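Local coordinates for putative oxidoreductase (Gluconobacter oxydans, PDB 3WJ7), which is a putative oxidoreductase of the short-chain dehydrogenase/reductase family that probably uses a nicotinamide coenzyme to interconvert alcohols and carbonyl compounds, at residues 79-84 and 108-113; 119-124 and 172-177. One frame throughout, in Å; residues are numbered along the deposited sequence.

Contact 1: residues 79-84 and 108-113; sequences KILFHV and NLMLAA
Leu-109 lays one methyl over a face of the His-83 ring. The methyl is CD2, and it sits 3.5 Å from the centroid of that ring. The approach is only 17° off the ring normal, so this is a CH-pi contact over the face. CD2 is displaced toward the rim, on the side of the CG–ND1 bond, and comes 3.4 Å from His-83 CG. The two side chains cross obliquely. His-83 points toward the helix, with CG anti to the backbone N (chi1 -179°). Met-110 arrives differently. Its chain bends at chi2 and chi3, and this brings CE back toward the strand, 3.6 Å from His-83 CD2. That approach is oblique to the ring.

The segments belong to a beta-alpha-beta unit of the Rossmann fold. Strand 78-83 leads through helix 95-115 to the parallel strand 120-124, and helix residues 108-113 run almost exactly antiparallel to strand residues 80-83. The inner side of the helix packs on the sheet.

Leu-81 and Leu-109 meet tip to tip. CD2 of Leu-81 is 3.9 Å from Leu-109 CG. The same methyl lies 4.1 Å from Met-110 CE. It also touches the helix one turn further along, 4.0 Å from Ala-113 CB. One leucine methyl thus meets three helix residues, and every residue in the contact is buried.

No hydrogen bond joins the two segments, so the contact is apolar apart from the imidazole itself. The ring nitrogens are satisfied by neighbours: ND1 bonds Thr-19 OG1 and NE2 bonds Thr-106 OG1. These two bonds hold the ring at both nitrogens and would help fix its rotation beneath the Leu-109 methyl. The ring of Tyr-123 also meets it, with the planes about 40° apart.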
# COMPACT_ATOMS: atom_id res chain seq x y z
N LYS A 79 -11.10 35.81 -3.09
CA LYS A 79 -12.31 35.86 -2.28
C LYS A 79 -12.98 34.48 -2.16
O LYS A 79 -13.61 34.16 -1.13
CB LYS A 79 -13.28 36.89 -2.92
CG LYS A 79 -14.71 36.90 -2.36
CD LYS A 79 -15.64 37.79 -3.18
CE LYS A 79 -16.92 38.15 -2.41
NZ LYS A 79 -18.12 38.14 -3.29
N ILE A 80 -12.89 33.72 -3.26
CA ILE A 80 -13.63 32.47 -3.47
C ILE A 80 -12.73 31.38 -4.06
O ILE A 80 -11.94 31.59 -5.01
CB ILE A 80 -14.81 32.67 -4.45
CG1 ILE A 80 -15.92 33.56 -3.84
CG2 ILE A 80 -15.42 31.34 -4.85
CD1 ILE A 80 -16.62 34.35 -4.92
N LEU A 81 -12.85 30.21 -3.45
CA LEU A 81 -12.09 29.06 -3.80
C LEU A 81 -13.03 27.90 -4.16
O LEU A 81 -13.93 27.52 -3.38
CB LEU A 81 -11.17 28.67 -2.66
CG LEU A 81 -10.51 27.30 -2.87
CD1 LEU A 81 -9.56 27.33 -4.08
CD2 LEU A 81 -9.77 26.85 -1.63
N PHE A 82 -12.81 27.37 -5.36
CA PHE A 82 -13.34 26.09 -5.83
C PHE A 82 -12.22 25.06 -5.80
O PHE A 82 -11.28 25.14 -6.60
CB PHE A 82 -13.86 26.22 -7.25
CG PHE A 82 -15.11 26.99 -7.34
CD1 PHE A 82 -16.33 26.34 -7.38
CD2 PHE A 82 -15.08 28.39 -7.35
CE1 PHE A 82 -17.53 27.08 -7.46
CE2 PHE A 82 -16.26 29.12 -7.41
CZ PHE A 82 -17.49 28.47 -7.48
N HIS A 83 -12.30 24.10 -4.90
CA HIS A 83 -11.30 23.04 -4.83
C HIS A 83 -11.81 21.85 -5.60
O HIS A 83 -12.67 21.16 -5.13
CB HIS A 83 -11.03 22.60 -3.39
CG HIS A 83 -9.98 21.52 -3.28
ND1 HIS A 83 -9.08 21.26 -4.30
CD2 HIS A 83 -9.68 20.66 -2.28
CE1 HIS A 83 -8.28 20.28 -3.93
NE2 HIS A 83 -8.63 19.90 -2.71
N VAL A 84 -11.31 21.63 -6.80
CA VAL A 84 -11.70 20.43 -7.52
C VAL A 84 -10.51 19.45 -7.65
O VAL A 84 -9.41 19.86 -8.00
CB VAL A 84 -12.25 20.77 -8.92
CG1 VAL A 84 -12.84 19.50 -9.55
CG2 VAL A 84 -13.27 21.91 -8.85
N ASN A 108 -4.00 21.08 3.61
CA ASN A 108 -3.18 22.25 3.41
C ASN A 108 -4.00 23.38 2.67
O ASN A 108 -4.01 24.57 3.08
CB ASN A 108 -1.87 21.88 2.69
CG ASN A 108 -0.97 20.91 3.53
OD1 ASN A 108 -1.06 20.86 4.76
ND2 ASN A 108 -0.09 20.16 2.86
N LEU A 109 -4.68 23.01 1.59
CA LEU A 109 -5.38 23.98 0.84
C LEU A 109 -6.42 24.69 1.73
O LEU A 109 -6.47 25.94 1.76
CB LEU A 109 -6.07 23.36 -0.37
CG LEU A 109 -6.80 24.40 -1.22
CD1 LEU A 109 -5.80 25.40 -1.80
CD2 LEU A 109 -7.59 23.72 -2.33
N MET A 110 -7.22 23.89 2.44
CA MET A 110 -8.24 24.44 3.33
C MET A 110 -7.68 25.35 4.44
O MET A 110 -8.18 26.44 4.67
CB MET A 110 -9.09 23.31 3.93
CG MET A 110 -9.95 22.53 2.93
SD MET A 110 -10.98 23.46 1.76
CE MET A 110 -10.10 23.21 0.24
N LEU A 111 -6.63 24.90 5.11
CA LEU A 111 -5.99 25.72 6.11
C LEU A 111 -5.39 26.99 5.50
O LEU A 111 -5.53 28.07 6.07
CB LEU A 111 -4.95 24.93 6.87
CG LEU A 111 -5.35 23.80 7.83
CD1 LEU A 111 -4.10 23.19 8.48
CD2 LEU A 111 -6.29 24.30 8.91
N ALA A 112 -4.76 26.88 4.33
CA ALA A 112 -4.18 28.06 3.65
C ALA A 112 -5.21 29.10 3.26
O ALA A 112 -4.97 30.30 3.42
CB ALA A 112 -3.32 27.66 2.44
N ALA A 113 -6.37 28.65 2.76
CA ALA A 113 -7.48 29.56 2.36
C ALA A 113 -8.09 30.27 3.58
O ALA A 113 -8.58 31.42 3.51
CB ALA A 113 -8.57 28.79 1.65

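Contact 2: residues 119-124 and 172-177; sequences EKIIYC and KNLPAI
Ile-121 and Ala-176 sit opposite each other in a parallel beta bridge of the Rossmann-type sheet, where strand 120-124 pairs with the start of strand 176-185. Their side chains lie on the same face, toward helices 95-115 and 153-172. Ile-121 CB is 4.0 Å from Ala-176 CB. Its CG2 branch stays near the same alanine methyl, at 4.1 Å from Ala-176 CB. The other branch takes a different course. CG1 is anti to the carbonyl carbon (chi1 -67°), and from it CD1 reaches Leu-174, in the turn before the strand. Ile-121 CD1 lies 3.6 Å from Leu-174 CD1, and the two side chains cross at about a right angle. CD1 also touches CD of the Pro-175 ring more loosely.

Ile-122 and Ile-177 form the next bridge and point to the other face, where helix 220-233 covers them. Ile-177 CD1 also meets the aliphatic CD of Lys-120.

Pro-175 is the centre of an inverse gamma turn that leads into the strand. Its carbonyl accepts the Ile-121 N-H from above the carbonyl plane, 36° out of it. The next two backbone bonds are straighter: Ile-177 N to Ile-121 O at 2.9 Å, then Tyr-123 N to Ile-177 O, also 2.9 Å.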
# COMPACT_ATOMS: atom_id res chain seq x y z
N GLU A 119 -13.24 34.03 1.64
CA GLU A 119 -14.56 34.21 2.25
C GLU A 119 -15.43 33.00 2.04
O GLU A 119 -16.27 32.68 2.88
CB GLU A 119 -15.31 35.41 1.64
CG GLU A 119 -14.83 36.78 2.13
CD GLU A 119 -15.33 37.94 1.26
OE1 GLU A 119 -16.54 37.99 0.92
OE2 GLU A 119 -14.50 38.82 0.91
N LYS A 120 -15.29 32.38 0.88
CA LYS A 120 -16.11 31.21 0.57
C LYS A 120 -15.35 30.13 -0.21
O LYS A 120 -14.61 30.44 -1.16
CB LYS A 120 -17.40 31.60 -0.13
CG LYS A 120 -18.51 30.60 0.15
CD LYS A 120 -19.88 31.17 -0.18
CE LYS A 120 -20.55 31.82 1.03
NZ LYS A 120 -22.00 31.91 0.76
N ILE A 121 -15.55 28.88 0.21
CA ILE A 121 -14.87 27.75 -0.34
C ILE A 121 -15.92 26.79 -0.81
O ILE A 121 -16.86 26.47 -0.09
CB ILE A 121 -13.96 27.09 0.72
CG1 ILE A 121 -12.84 28.04 1.06
CG2 ILE A 121 -13.34 25.79 0.22
CD1 ILE A 121 -12.15 27.73 2.37
N ILE A 122 -15.80 26.35 -2.05
CA ILE A 122 -16.65 25.26 -2.49
C ILE A 122 -15.77 24.05 -2.72
O ILE A 122 -14.83 24.07 -3.54
CB ILE A 122 -17.35 25.61 -3.78
CG1 ILE A 122 -18.37 26.71 -3.51
CG2 ILE A 122 -18.04 24.38 -4.41
CD1 ILE A 122 -18.60 27.29 -4.86
N TYR A 123 -16.08 22.99 -1.97
CA TYR A 123 -15.30 21.80 -2.02
C TYR A 123 -15.99 20.75 -2.87
O TYR A 123 -17.15 20.34 -2.60
CB TYR A 123 -15.07 21.26 -0.62
CG TYR A 123 -14.32 19.96 -0.69
CD1 TYR A 123 -13.09 19.88 -1.32
CD2 TYR A 123 -14.88 18.80 -0.21
CE1 TYR A 123 -12.40 18.69 -1.41
CE2 TYR A 123 -14.21 17.60 -0.28
CZ TYR A 123 -12.97 17.56 -0.89
OH TYR A 123 -12.31 16.40 -0.96
N CYS A 124 -15.26 20.29 -3.90
CA CYS A 124 -15.78 19.24 -4.75
C CYS A 124 -15.44 17.91 -4.18
O CYS A 124 -14.28 17.55 -4.05
CB CYS A 124 -15.27 19.36 -6.16
SG CYS A 124 -16.32 18.41 -7.33
N LYS A 172 -13.03 24.93 13.12
CA LYS A 172 -12.27 26.12 12.80
C LYS A 172 -13.08 27.06 11.93
O LYS A 172 -12.53 28.03 11.40
CB LYS A 172 -10.92 25.77 12.15
CG LYS A 172 -10.07 24.84 13.00
CD LYS A 172 -8.62 24.85 12.57
CE LYS A 172 -7.73 24.41 13.72
NZ LYS A 172 -6.28 24.51 13.39
N ASN A 173 -14.37 26.80 11.79
CA ASN A 173 -15.27 27.71 11.05
C ASN A 173 -14.80 28.06 9.62
O ASN A 173 -14.93 29.20 9.14
CB ASN A 173 -15.55 28.96 11.89
CG ASN A 173 -15.86 28.61 13.34
OD1 ASN A 173 -16.97 28.16 13.66
ND2 ASN A 173 -14.86 28.75 14.21
N LEU A 174 -14.24 27.04 8.96
CA LEU A 174 -13.99 27.03 7.51
C LEU A 174 -15.29 27.37 6.68
O LEU A 174 -16.32 26.75 6.82
CB LEU A 174 -13.37 25.69 7.11
CG LEU A 174 -12.87 25.63 5.67
CD1 LEU A 174 -11.46 26.18 5.53
CD2 LEU A 174 -12.99 24.21 5.11
N PRO A 175 -15.23 28.39 5.85
CA PRO A 175 -16.53 28.75 5.28
C PRO A 175 -16.81 27.92 4.03
O PRO A 175 -16.96 28.47 2.93
CB PRO A 175 -16.34 30.22 4.95
CG PRO A 175 -14.87 30.34 4.66
CD PRO A 175 -14.22 29.45 5.66
N ALA A 176 -16.84 26.60 4.20
CA ALA A 176 -16.95 25.67 3.06
C ALA A 176 -18.35 25.09 2.85
O ALA A 176 -19.08 24.77 3.82
CB ALA A 176 -15.91 24.55 3.16
N ILE A 177 -18.71 24.98 1.58
CA ILE A 177 -19.91 24.32 1.14
C ILE A 177 -19.43 23.12 0.33
O ILE A 177 -18.53 23.28 -0.51
CB ILE A 177 -20.68 25.26 0.21
CG1 ILE A 177 -21.25 26.44 1.00
CG2 ILE A 177 -21.69 24.49 -0.63
CD1 ILE A 177 -21.78 27.62 0.17

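Overall arrangement
From the N terminus, strand 78-83 comes first, then helix 95-115. Contact 1 closes this strand-to-helix connection. The chain then turns into strand 120-124, where contact 2 opens. It runs on through a long connection and helix 153-172 before strand 176-185 closes contact 2. The two contacts follow in series and neither nests in nor crosses the other. The centres of contact 1 and contact 2 are about 7 Å apart. Strand 120-124 lies between strands 78-83 and 176-185 in the sheet, and the backbone of Ile-122 is hydrogen-bonded to Leu-81. Met-110 extends the join, touching both Ile-121 and Leu-174. Contact 1 ties helix 95-115 to strand 78-83, and contact 2 ties strand 120-124 to the start of strand 176-185.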